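Local coordinates for serine-tRNA ligase (Naegleria fowleri, PDB 6BLJ) that catalyses the ATP-dependent attachment of serine to its cognate tRNA, passing through a seryl-adenylate and releasing AMP, at the interface of chains A and B and the interface of chains A and C. Coordinates in Å, arbitrary orientation; residue numbers count along the deposited sequence, not the author numbering. Chains: chain A/B/C, Serine-tRNA ligase.

Contact 1: the interface of chains A and B. Residues chain A 247, 251, 254, 287, 290-291, 293; chain B 208-209, 216.
This is a patch of the two-fold dimer interface typical of class II aminoacyl-tRNA synthetases, the family to which seryl-tRNA synthetase belongs; it fixes the catalytic region of chain A against chain B, and its twin recurs with the chains exchanged. B:Gln208 and B:Val209, on helix 203-210, and B:Phe216, at the start of strand 216-218, meet the A:Pro247 to A:Gln254 stretch, the end of helix 285-290 and the loop that follows it. The carboxamide of B:Gln208 is held from both its ends. Its NE2 donates to the side-chain oxygen OE1 of A:Gln254 at 2.8 Å and to the backbone O of A:Ala290 at 3.1 Å; the latter can only accept, which sets the flip of the amide. Both acceptors lie close to the amide plane of B:Gln208, although NE2 stands above the carbonyl plane of A:Ala290. At the other end, OE1 of B:Gln208 lies 3.0 Å from a water also within reach of the backbone O atoms of A:Phe291 and A:Leu293. The A:Gln254 side chain runs across that of B:Gln208, the two amides turned 54° against each other. Beside them, the branches of B:Val209 divide: CG1 rests on CB of A:Pro287 and CG2 on CB of A:Ala290. The backbone O of B:Val209 takes the N-H of A:Thr251, N to O 3.1 Å. B:Phe216 is clamped on both faces. CD of A:Pro247 sits 3.5 Å from the centroid of the B:Phe216 ring in a CH-pi contact, while A:Phe291 brings its CD1 edge over the opposite face, the ring planes 77° apart. For A:Phe291, CG anti to the backbone N (chi1 -177°) carries the ring to that face.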
loop_
_atom_site.group_PDB
_atom_site.type_symbol
_atom_site.label_atom_id
_atom_site.label_comp_id
_atom_site.label_asym_id
_atom_site.label_seq_id
_atom_site.Cartn_x
_atom_site.Cartn_y
_atom_site.Cartn_z
ATOM N N PRO A 247 -14.574 6.724 17.441
ATOM C CA PRO A 247 -13.516 7.291 16.602
ATOM C C PRO A 247 -13.627 6.716 15.207
ATOM O O PRO A 247 -13.972 5.548 15.027
ATOM C CB PRO A 247 -12.216 6.833 17.289
ATOM C CG PRO A 247 -12.618 6.572 18.748
ATOM C CD PRO A 247 -14.029 6.020 18.628
ATOM N N THR A 251 -5.362 3.627 15.928
ATOM C CA THR A 251 -3.932 3.415 15.781
ATOM C C THR A 251 -3.697 2.055 15.129
ATOM O O THR A 251 -4.532 1.145 15.209
ATOM C CB THR A 251 -3.201 3.472 17.130
ATOM O OG1 THR A 251 -3.496 2.295 17.883
ATOM C CG2 THR A 251 -3.647 4.698 17.939
ATOM N N GLN A 254 -3.793 -0.913 17.396
ATOM C CA GLN A 254 -5.151 -1.285 17.779
ATOM C C GLN A 254 -5.861 -1.988 16.630
ATOM O O GLN A 254 -6.532 -3.008 16.829
ATOM C CB GLN A 254 -5.904 -0.020 18.212
ATOM C CG GLN A 254 -5.361 0.597 19.504
ATOM C CD GLN A 254 -5.850 -0.124 20.735
ATOM O OE1 GLN A 254 -7.057 -0.285 20.913
ATOM N NE2 GLN A 254 -4.929 -0.538 21.606
ATOM N N PRO A 287 -13.575 -0.279 15.974
ATOM C CA PRO A 287 -13.328 0.396 17.261
ATOM C C PRO A 287 -14.176 -0.146 18.404
ATOM O O PRO A 287 -13.728 -0.127 19.560
ATOM C CB PRO A 287 -13.663 1.870 16.966
ATOM C CG PRO A 287 -14.626 1.822 15.794
ATOM C CD PRO A 287 -14.110 0.659 14.960
ATOM N N ALA A 290 -12.264 -3.045 19.724
ATOM C CA ALA A 290 -11.082 -2.614 20.469
ATOM C C ALA A 290 -11.466 -1.979 21.804
ATOM O O ALA A 290 -10.702 -2.057 22.770
ATOM C CB ALA A 290 -10.253 -1.637 19.626
ATOM N N PHE A 291 -12.665 -1.390 21.876
ATOM C CA PHE A 291 -13.211 -0.835 23.114
ATOM C C PHE A 291 -13.188 -1.854 24.249
ATOM O O PHE A 291 -13.098 -1.475 25.423
ATOM C CB PHE A 291 -14.650 -0.357 22.832
ATOM C CG PHE A 291 -15.355 0.315 23.998
ATOM C CD1 PHE A 291 -15.396 1.699 24.097
ATOM C CD2 PHE A 291 -16.051 -0.433 24.941
ATOM C CE1 PHE A 291 -16.073 2.329 25.157
ATOM C CE2 PHE A 291 -16.723 0.183 25.989
ATOM C CZ PHE A 291 -16.737 1.562 26.100
ATOM N N LEU A 293 -10.872 -4.242 24.731
ATOM C CA LEU A 293 -9.532 -4.758 24.983
ATOM C C LEU A 293 -9.296 -5.009 26.465
ATOM O O LEU A 293 -9.477 -4.115 27.301
ATOM C CB LEU A 293 -8.487 -3.771 24.458
ATOM C CG LEU A 293 -7.024 -4.149 24.723
ATOM C CD1 LEU A 293 -6.618 -5.384 23.938
ATOM C CD2 LEU A 293 -6.092 -2.979 24.407
ATOM N N GLN B 208 -7.194 5.329 23.918
ATOM C CA GLN B 208 -6.573 4.042 23.613
ATOM C C GLN B 208 -6.815 3.648 22.159
ATOM O O GLN B 208 -5.901 3.198 21.458
ATOM C CB GLN B 208 -7.151 2.972 24.544
ATOM C CG GLN B 208 -6.718 1.527 24.256
ATOM C CD GLN B 208 -7.848 0.506 24.519
ATOM O OE1 GLN B 208 -8.272 0.320 25.667
ATOM N NE2 GLN B 208 -8.320 -0.178 23.445
ATOM N N VAL B 209 -8.044 3.815 21.689
ATOM C CA VAL B 209 -8.393 3.346 20.355
ATOM C C VAL B 209 -7.965 4.349 19.294
ATOM O O VAL B 209 -7.378 3.969 18.275
ATOM C CB VAL B 209 -9.904 3.049 20.288
ATOM C CG1 VAL B 209 -10.356 2.857 18.842
ATOM C CG2 VAL B 209 -10.232 1.816 21.137
ATOM N N PHE B 216 -15.370 7.960 22.594
ATOM C CA PHE B 216 -16.643 7.337 22.227
ATOM C C PHE B 216 -17.754 8.118 22.920
ATOM O O PHE B 216 -17.599 8.523 24.080
ATOM C CB PHE B 216 -16.752 5.874 22.674
ATOM C CG PHE B 216 -15.793 4.928 21.999
ATOM C CD1 PHE B 216 -16.246 4.045 21.016
ATOM C CD2 PHE B 216 -14.460 4.873 22.388
ATOM C CE1 PHE B 216 -15.368 3.134 20.408
ATOM C CE2 PHE B 216 -13.575 3.980 21.785
ATOM C CZ PHE B 216 -14.041 3.100 20.794
HETATM O O HOH W 1 -10.408 -1.411 26.929
#

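Contact 2: the interface of chains A and C. Residues chain A 126-128, 131; chain C 431-434.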
loop_
_atom_site.group_PDB
_atom_site.type_symbol
_atom_site.label_atom_id
_atom_site.label_comp_id
_atom_site.label_asym_id
_atom_site.label_seq_id
_atom_site.Cartn_x
_atom_site.Cartn_y
_atom_site.Cartn_z
ATOM N N GLU A 126 24.202 -21.460 34.120
ATOM C CA GLU A 126 24.468 -20.366 33.189
ATOM C C GLU A 126 24.465 -20.813 31.730
ATOM O O GLU A 126 24.073 -20.040 30.856
ATOM C CB GLU A 126 25.798 -19.699 33.540
ATOM C CG GLU A 126 25.747 -18.848 34.814
ATOM C CD GLU A 126 27.103 -18.242 35.187
ATOM O OE1 GLU A 126 28.094 -18.490 34.467
ATOM O OE2 GLU A 126 27.182 -17.519 36.206
ATOM N N VAL A 127 24.902 -22.032 31.438
ATOM C CA VAL A 127 25.102 -22.469 30.063
ATOM C C VAL A 127 23.974 -23.375 29.582
ATOM O O VAL A 127 23.583 -23.315 28.416
ATOM C CB VAL A 127 26.480 -23.156 29.919
ATOM C CG1 VAL A 127 26.668 -23.753 28.520
ATOM C CG2 VAL A 127 27.612 -22.168 30.250
ATOM N N HIS A 128 23.436 -24.233 30.450
ATOM C CA HIS A 128 22.465 -25.217 29.989
ATOM C C HIS A 128 21.028 -24.883 30.377
ATOM O O HIS A 128 20.125 -24.993 29.539
ATOM C CB HIS A 128 22.852 -26.599 30.514
ATOM C CG HIS A 128 24.181 -27.056 30.013
ATOM N ND1 HIS A 128 24.317 -27.972 28.995
ATOM C CD2 HIS A 128 25.438 -26.739 30.409
ATOM C CE1 HIS A 128 25.603 -28.185 28.770
ATOM N NE2 HIS A 128 26.303 -27.455 29.619
ATOM N N ASN A 131 19.960 -21.746 28.469
ATOM C CA ASN A 131 19.796 -22.071 27.053
ATOM C C ASN A 131 18.497 -22.833 26.803
ATOM O O ASN A 131 17.778 -22.550 25.839
ATOM C CB ASN A 131 20.992 -22.876 26.551
ATOM C CG ASN A 131 20.942 -23.114 25.053
ATOM O OD1 ASN A 131 21.164 -22.199 24.258
ATOM N ND2 ASN A 131 20.647 -24.348 24.659
ATOM N N GLN C 431 26.583 -28.965 24.502
ATOM C CA GLN C 431 27.356 -27.796 24.905
ATOM C C GLN C 431 26.472 -26.614 25.287
ATOM O O GLN C 431 26.994 -25.517 25.519
ATOM C CB GLN C 431 28.311 -27.381 23.783
ATOM C CG GLN C 431 29.066 -28.535 23.143
ATOM C CD GLN C 431 29.377 -28.282 21.674
ATOM O OE1 GLN C 431 28.469 -28.127 20.844
ATOM N NE2 GLN C 431 30.665 -28.235 21.346
ATOM N N GLY C 432 25.156 -26.814 25.357
ATOM C CA GLY C 432 24.243 -25.747 25.725
ATOM C C GLY C 432 24.479 -24.509 24.893
ATOM O O GLY C 432 24.715 -24.585 23.681
ATOM N N SER C 433 24.467 -23.347 25.556
ATOM C CA SER C 433 24.713 -22.098 24.844
ATOM C C SER C 433 26.160 -21.940 24.386
ATOM O O SER C 433 26.464 -20.932 23.738
ATOM C CB SER C 433 24.308 -20.897 25.705
ATOM O OG SER C 433 24.968 -20.899 26.956
ATOM N N GLU C 434 27.062 -22.881 24.692
ATOM C CA GLU C 434 28.387 -22.875 24.083
ATOM C C GLU C 434 28.428 -23.663 22.779
ATOM O O GLU C 434 29.501 -24.124 22.369
ATOM C CB GLU C 434 29.426 -23.428 25.063
ATOM C CG GLU C 434 29.556 -22.645 26.359
ATOM C CD GLU C 434 29.952 -21.202 26.122
ATOM O OE1 GLU C 434 30.803 -20.952 25.243
ATOM O OE2 GLU C 434 29.405 -20.314 26.807
#
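Helix 114-147 of chain A, in the long helical hairpin characteristic of the seryl-tRNA synthetase N-terminal region, meets a short 3-10 turn, residues 432-434, of chain C. The chain C turn belongs to the catalytic region, so an arm of one copy touches the body of another; the pairing is not an exact two-fold and may reflect crystal packing. A:Val127 and C:Ser433 carry the polar contact. The backbone O of A:Val127 accepts from C:Ser433 twice: from the backbone N at 3.0 Å, nearly straight with 170° at the hydrogen, and from the side-chain hydroxyl OG at 3.1 Å. The N-H arrives tilted from the carbonyl plane, whereas the hydroxyl lies in that plane on a lone pair. In C:Ser433, OG stands between its own backbone N and carbonyl carbon (chi1 56°), which turns the hydroxyl toward the same oxygen that the N-H reaches. The side chains of A:Val127 and A:Asn131 pack on either side of these bonds. CG1 of A:Val127 points at the turn, its tip 3.5 Å from the backbone O of C:Gln431 and 3.8 Å from the side-chain methylene CG of C:Glu434. One helical turn on, A:Asn131, with CG anti to the backbone N (chi1 -174°), lays the flat face of its amide over the C:Gly432–C:Ser433 peptide, CG 3.6 Å from the backbone N of C:Ser433 and OD1 near CA and CB of that serine. CA of C:Gly432 lies 3.7 Å from the backbone O of A:Val127. The imidazole of A:His128 reaches the start of the turn from its tip, with CE1 3.7 Å from the backbone N of C:Gly432.

The C-alpha centres of contact 1 and contact 2 lie about 44 Å apart, and no residue or secondary-structure element is common to both. Chain A takes part in each with a different portion of its fold: contact 1 uses the catalytic body around helices 252-256 and 285-290, contact 2 the long helix 114-147. Contact 1 belongs to the symmetric pairing expected of a seryl-tRNA synthetase dimer. Contact 2 brings in chain C by a contact on the arm that is not an exact two-fold, in a region that in this family binds tRNA, and the structure alone does not show that this pairing persists in solution.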